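RND efflux system, outer membrane lipoprotein, NodT family (Burkholderia mallei, PDB 6U94) probably acts as the outer-membrane channel component of an RND-type efflux system, giving exported compounds a way out of the cell. Local coordinates at residues A[132-137]-A[451-456]; A[280-285]-A[372-377]. All coordinates share one frame; numbering follows the deposited sequence.

Interaction 1: A[132-137]-A[451-456]; sequences HFEIDL and LYKALG
The ammonium group of Lys453 is held by the carboxylate of Glu134, with NZ lying 2.8 Å from Glu134 OE1 in a salt bridge that uses the syn lone pair of that oxygen. A second, weak bond runs from Lys453 NZ to Glu134 OE2 at 2.9 Å, so the nitrogen sits at the end of the carboxylate between its two oxygens. The carbonyl O of Gly129 takes a further N-H of Lys453. Glu134 is itself fixed from outside: Thr131 N bonds to OE2 and Ser165 OG to OE1, a set of partners consistent with a charged pair kept in place within the buried interior. The two side chains cross at about a right angle. Glu134 reaches out extended beyond CG, whereas the lysine chain bends at CG-CD (chi3 -81°), which turns CE and NZ onto the carboxylate.

Beside this polar pair, the ring of Phe133 points its edge at the last turn of the other helix. Both CE2 and CZ of Phe133 lie 3.5 Å from the carbonyl O of Lys453, which is in the ring plane, as in a weak C-H...O contact. The same oxygen accepts the backbone N of Gly456 at 2.8 Å, part of a Schellman motif in which the glycine, with phi of 90°, turns the chain out of the helix.

Helix 156-203 touches both partners, Phe133 through Ser161 and the lysine chain through Ile164 and Ala168, while Pro283 and Asp284 of helix 283-294 pack against Phe133 and helix 362-415 lies against Ala454.

Interaction 2: A[280-285]-A[372-377]; sequences ERRPDI and QDAFRE
Residues 280-285 pass from a short 3-10 turn through Arg282, the N-cap residue, into helix 283-294, whereas residues 372-377 form an unbroken piece of the long helix 362-415. The backbones come nearest at Ile285 and Ala374, whose CA atoms are 8.3 Å apart, and side chains make the contact. Arg282 carries most of it. Its chain bends at CG-CD (chi3 55°), bringing the guanidinium alongside helix 362-415 with one face over Ala374; the methyl CB lies 3.4 Å from Arg282 NE, toward the rim of the flat group.

Glu377, one turn further on, approaches the guanidinium edge end-on. Its OE1 receives both Arg282 NH1, at 2.6 Å, and Arg282 NH2, at 2.9 Å, lying in the guanidinium plane and met nearly along its own C-O bond. The carboxylate plane is turned 39° from that of the guanidinium. Arg282, Asp284 and Glu377 make a salt-bridge network that ties the start of helix 283-294 to one of the long helices characteristic of outer membrane factors.

Asp284 grips the guanidinium side-on: OD2 takes Arg282 NH2 at 2.7 Å in a nearly straight bond of 175°, and Asp284 OD1 takes Arg282 NE at 3.0 Å, from somewhat out of the guanidinium plane. Arg282 NH1 also bonds to the carbonyl O of Ala454, which together with the two carboxylates should fix the group's rotation, and its charge would be expected to offset theirs. Ile285 adds an apolar touch, its CD1 4.1 Å from Ala374 CB. Phe133 of helix 132-142 touches Arg282, and the other Glu377 oxygen, OE2, has a weak bond from His132 N.

How the interactions relate
The centres of interactions 1 and 2 lie about 8 Å apart, so the two contacts form one continuous buried patch. They share no segment, but their later segments belong to helices 362-415 and 421-454, consecutive in the chain. In sequence order, 132-137 comes first, then both segments of interaction 2, and 451-456 last. Direct links join them: Ala454 O probably accepts Arg282 NH1 at 2.8 Å, and Leu455 O probably accepts Arg281 NH2 at 3.0 Å. Two arginines of 280-285 thereby hold carbonyls near the C-terminal end of helix 421-454. Interaction 1 joins this helix to helix 132-142, interaction 2 joins helices 283-294 and 362-415, and together they tie all four.

Interaction 1: A[132-137]-A[451-456]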
# COMPACT_ATOMS: atom_id res chain seq x y z
N HIS A 132 10.84 2.51 6.50
CA HIS A 132 12.22 2.93 6.71
C HIS A 132 13.14 1.73 6.91
O HIS A 132 14.23 1.68 6.34
CB HIS A 132 12.31 3.87 7.91
CG HIS A 132 11.72 5.22 7.67
ND1 HIS A 132 12.17 6.07 6.69
CD2 HIS A 132 10.71 5.88 8.30
CE1 HIS A 132 11.47 7.19 6.72
NE2 HIS A 132 10.58 7.10 7.69
N PHE A 133 12.71 0.74 7.70
CA PHE A 133 13.60 -0.38 7.98
C PHE A 133 13.75 -1.30 6.78
O PHE A 133 14.80 -1.92 6.60
CB PHE A 133 13.13 -1.16 9.22
CG PHE A 133 11.75 -1.74 9.10
CD1 PHE A 133 11.54 -2.97 8.49
CD2 PHE A 133 10.66 -1.09 9.66
CE1 PHE A 133 10.28 -3.51 8.40
CE2 PHE A 133 9.39 -1.64 9.58
CZ PHE A 133 9.20 -2.85 8.94
N GLU A 134 12.72 -1.39 5.93
CA GLU A 134 12.89 -2.13 4.68
C GLU A 134 13.90 -1.45 3.77
O GLU A 134 14.74 -2.12 3.16
CB GLU A 134 11.55 -2.27 3.96
CG GLU A 134 10.52 -3.08 4.71
CD GLU A 134 9.17 -3.03 4.03
OE1 GLU A 134 8.81 -3.99 3.33
OE2 GLU A 134 8.48 -2.00 4.19
N ILE A 135 13.82 -0.12 3.66
CA ILE A 135 14.80 0.61 2.85
C ILE A 135 16.20 0.42 3.42
O ILE A 135 17.17 0.24 2.66
CB ILE A 135 14.41 2.10 2.77
CG1 ILE A 135 13.07 2.26 2.04
CG2 ILE A 135 15.50 2.90 2.09
CD1 ILE A 135 12.59 3.69 1.95
N ASP A 136 16.34 0.47 4.74
CA ASP A 136 17.63 0.21 5.38
C ASP A 136 18.17 -1.16 4.98
O ASP A 136 19.31 -1.28 4.52
CB ASP A 136 17.50 0.30 6.90
CG ASP A 136 17.37 1.73 7.38
OD1 ASP A 136 17.91 2.63 6.71
OD2 ASP A 136 16.74 1.95 8.44
N LEU A 137 17.35 -2.20 5.13
CA LEU A 137 17.80 -3.57 4.87
C LEU A 137 18.23 -3.74 3.42
O LEU A 137 19.35 -4.19 3.14
CB LEU A 137 16.69 -4.56 5.22
CG LEU A 137 17.04 -6.03 4.96
CD1 LEU A 137 16.77 -6.87 6.20
CD2 LEU A 137 16.29 -6.57 3.76
N LEU A 451 0.80 0.12 6.40
CA LEU A 451 0.67 0.37 7.83
C LEU A 451 0.91 -0.89 8.65
O LEU A 451 1.43 -0.82 9.77
CB LEU A 451 -0.70 0.96 8.14
CG LEU A 451 -0.98 1.31 9.60
CD1 LEU A 451 0.05 2.30 10.14
CD2 LEU A 451 -2.39 1.86 9.76
N TYR A 452 0.53 -2.06 8.12
CA TYR A 452 0.86 -3.32 8.78
C TYR A 452 2.37 -3.45 8.98
O TYR A 452 2.81 -4.01 9.99
CB TYR A 452 0.33 -4.50 7.97
CG TYR A 452 0.98 -5.82 8.34
CD1 TYR A 452 2.08 -6.29 7.64
CD2 TYR A 452 0.49 -6.59 9.39
CE1 TYR A 452 2.69 -7.50 7.98
CE2 TYR A 452 1.09 -7.79 9.73
CZ TYR A 452 2.18 -8.24 9.03
OH TYR A 452 2.78 -9.43 9.36
N LYS A 453 3.16 -2.96 8.03
CA LYS A 453 4.61 -3.02 8.15
C LYS A 453 5.15 -1.98 9.13
O LYS A 453 5.96 -2.29 10.00
CB LYS A 453 5.26 -2.83 6.78
CG LYS A 453 4.90 -3.92 5.79
CD LYS A 453 5.87 -3.92 4.63
CE LYS A 453 5.53 -2.84 3.61
NZ LYS A 453 6.43 -2.91 2.42
N ALA A 454 4.70 -0.73 8.99
CA ALA A 454 5.20 0.36 9.83
C ALA A 454 4.94 0.12 11.31
O ALA A 454 5.64 0.70 12.15
CB ALA A 454 4.59 1.69 9.39
N LEU A 455 3.95 -0.70 11.65
CA LEU A 455 3.70 -1.07 13.04
C LEU A 455 4.68 -2.10 13.56
O LEU A 455 4.67 -2.40 14.76
CB LEU A 455 2.28 -1.61 13.21
CG LEU A 455 1.08 -0.68 12.96
CD1 LEU A 455 -0.21 -1.47 13.07
CD2 LEU A 455 1.09 0.47 13.95
N GLY A 456 5.53 -2.66 12.70
CA GLY A 456 6.39 -3.75 13.08
C GLY A 456 5.80 -5.12 12.87
O GLY A 456 6.36 -6.11 13.37

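Interaction 2: A[280-285]-A[372-377]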
# COMPACT_ATOMS: atom_id res chain seq x y z
N GLU A 280 7.97 -1.48 19.19
CA GLU A 280 9.18 -2.13 19.66
C GLU A 280 9.60 -3.28 18.75
O GLU A 280 10.78 -3.65 18.72
CB GLU A 280 8.99 -2.64 21.09
CG GLU A 280 8.81 -1.54 22.13
CD GLU A 280 8.24 -2.06 23.44
OE1 GLU A 280 7.99 -3.28 23.54
OE2 GLU A 280 8.04 -1.25 24.36
N ARG A 281 8.65 -3.87 18.02
CA ARG A 281 8.92 -4.97 17.11
C ARG A 281 9.38 -4.52 15.73
O ARG A 281 9.65 -5.36 14.87
CB ARG A 281 7.68 -5.85 16.95
CG ARG A 281 7.01 -6.26 18.24
CD ARG A 281 5.59 -6.67 17.93
NE ARG A 281 4.94 -5.67 17.09
CZ ARG A 281 3.86 -5.89 16.34
NH1 ARG A 281 3.29 -7.09 16.32
NH2 ARG A 281 3.35 -4.90 15.61
N ARG A 282 9.45 -3.21 15.48
CA ARG A 282 9.99 -2.74 14.22
C ARG A 282 11.46 -3.15 14.10
O ARG A 282 12.22 -2.98 15.06
CB ARG A 282 9.86 -1.22 14.10
CG ARG A 282 8.46 -0.70 13.77
CD ARG A 282 8.46 0.81 13.72
NE ARG A 282 9.46 1.33 12.80
CZ ARG A 282 9.18 1.94 11.65
NH1 ARG A 282 7.91 2.13 11.28
NH2 ARG A 282 10.16 2.37 10.87
N PRO A 283 11.88 -3.71 12.97
CA PRO A 283 13.29 -4.10 12.83
C PRO A 283 14.28 -2.95 13.03
O PRO A 283 15.40 -3.21 13.49
CB PRO A 283 13.35 -4.66 11.41
CG PRO A 283 11.99 -5.21 11.19
CD PRO A 283 11.06 -4.24 11.86
N ASP A 284 13.92 -1.71 12.73
CA ASP A 284 14.86 -0.62 12.94
C ASP A 284 14.92 -0.17 14.39
O ASP A 284 15.93 0.41 14.81
CB ASP A 284 14.54 0.58 12.03
CG ASP A 284 13.08 1.03 12.10
OD1 ASP A 284 12.26 0.39 12.78
OD2 ASP A 284 12.77 2.05 11.45
N ILE A 285 13.88 -0.44 15.18
CA ILE A 285 13.95 -0.14 16.60
C ILE A 285 14.62 -1.28 17.37
O ILE A 285 15.34 -1.05 18.34
CB ILE A 285 12.55 0.18 17.16
CG1 ILE A 285 12.03 1.47 16.53
CG2 ILE A 285 12.58 0.31 18.69
CD1 ILE A 285 10.74 1.97 17.15
N GLN A 372 11.32 8.82 16.33
CA GLN A 372 10.53 9.89 15.73
C GLN A 372 10.14 9.55 14.30
O GLN A 372 9.01 9.79 13.88
CB GLN A 372 11.29 11.21 15.77
CG GLN A 372 10.46 12.38 15.24
CD GLN A 372 11.23 13.68 15.16
OE1 GLN A 372 12.43 13.72 15.42
NE2 GLN A 372 10.54 14.75 14.78
N ASP A 373 11.08 8.98 13.53
CA ASP A 373 10.76 8.58 12.16
C ASP A 373 9.74 7.45 12.14
O ASP A 373 8.89 7.40 11.25
CB ASP A 373 12.03 8.15 11.43
CG ASP A 373 12.91 9.33 11.05
OD1 ASP A 373 12.52 10.47 11.36
OD2 ASP A 373 13.98 9.11 10.45
N ALA A 374 9.80 6.54 13.11
CA ALA A 374 8.83 5.45 13.16
C ALA A 374 7.42 5.97 13.41
O ALA A 374 6.47 5.56 12.73
CB ALA A 374 9.23 4.43 14.22
N PHE A 375 7.26 6.86 14.40
CA PHE A 375 5.95 7.43 14.69
C PHE A 375 5.45 8.27 13.52
O PHE A 375 4.29 8.15 13.11
CB PHE A 375 6.01 8.26 15.96
CG PHE A 375 5.87 7.46 17.22
CD1 PHE A 375 6.95 6.75 17.73
CD2 PHE A 375 4.67 7.42 17.90
CE1 PHE A 375 6.83 6.01 18.90
CE2 PHE A 375 4.53 6.69 19.07
CZ PHE A 375 5.62 5.97 19.56
N ARG A 376 6.32 9.12 12.98
CA ARG A 376 5.94 9.94 11.83
C ARG A 376 5.50 9.08 10.66
O ARG A 376 4.52 9.39 9.97
CB ARG A 376 7.11 10.85 11.43
CG ARG A 376 6.79 11.80 10.28
CD ARG A 376 7.96 12.73 10.00
NE ARG A 376 8.34 13.51 11.18
CZ ARG A 376 7.74 14.64 11.55
NH1 ARG A 376 6.74 15.13 10.84
NH2 ARG A 376 8.15 15.28 12.64
N GLU A 377 6.21 7.97 10.43
CA GLU A 377 5.84 7.05 9.36
C GLU A 377 4.46 6.45 9.60
O GLU A 377 3.68 6.25 8.66
CB GLU A 377 6.89 5.96 9.24
CG GLU A 377 6.69 4.98 8.11
CD GLU A 377 7.86 4.03 7.96
OE1 GLU A 377 8.20 3.33 8.94
OE2 GLU A 377 8.46 4.00 6.87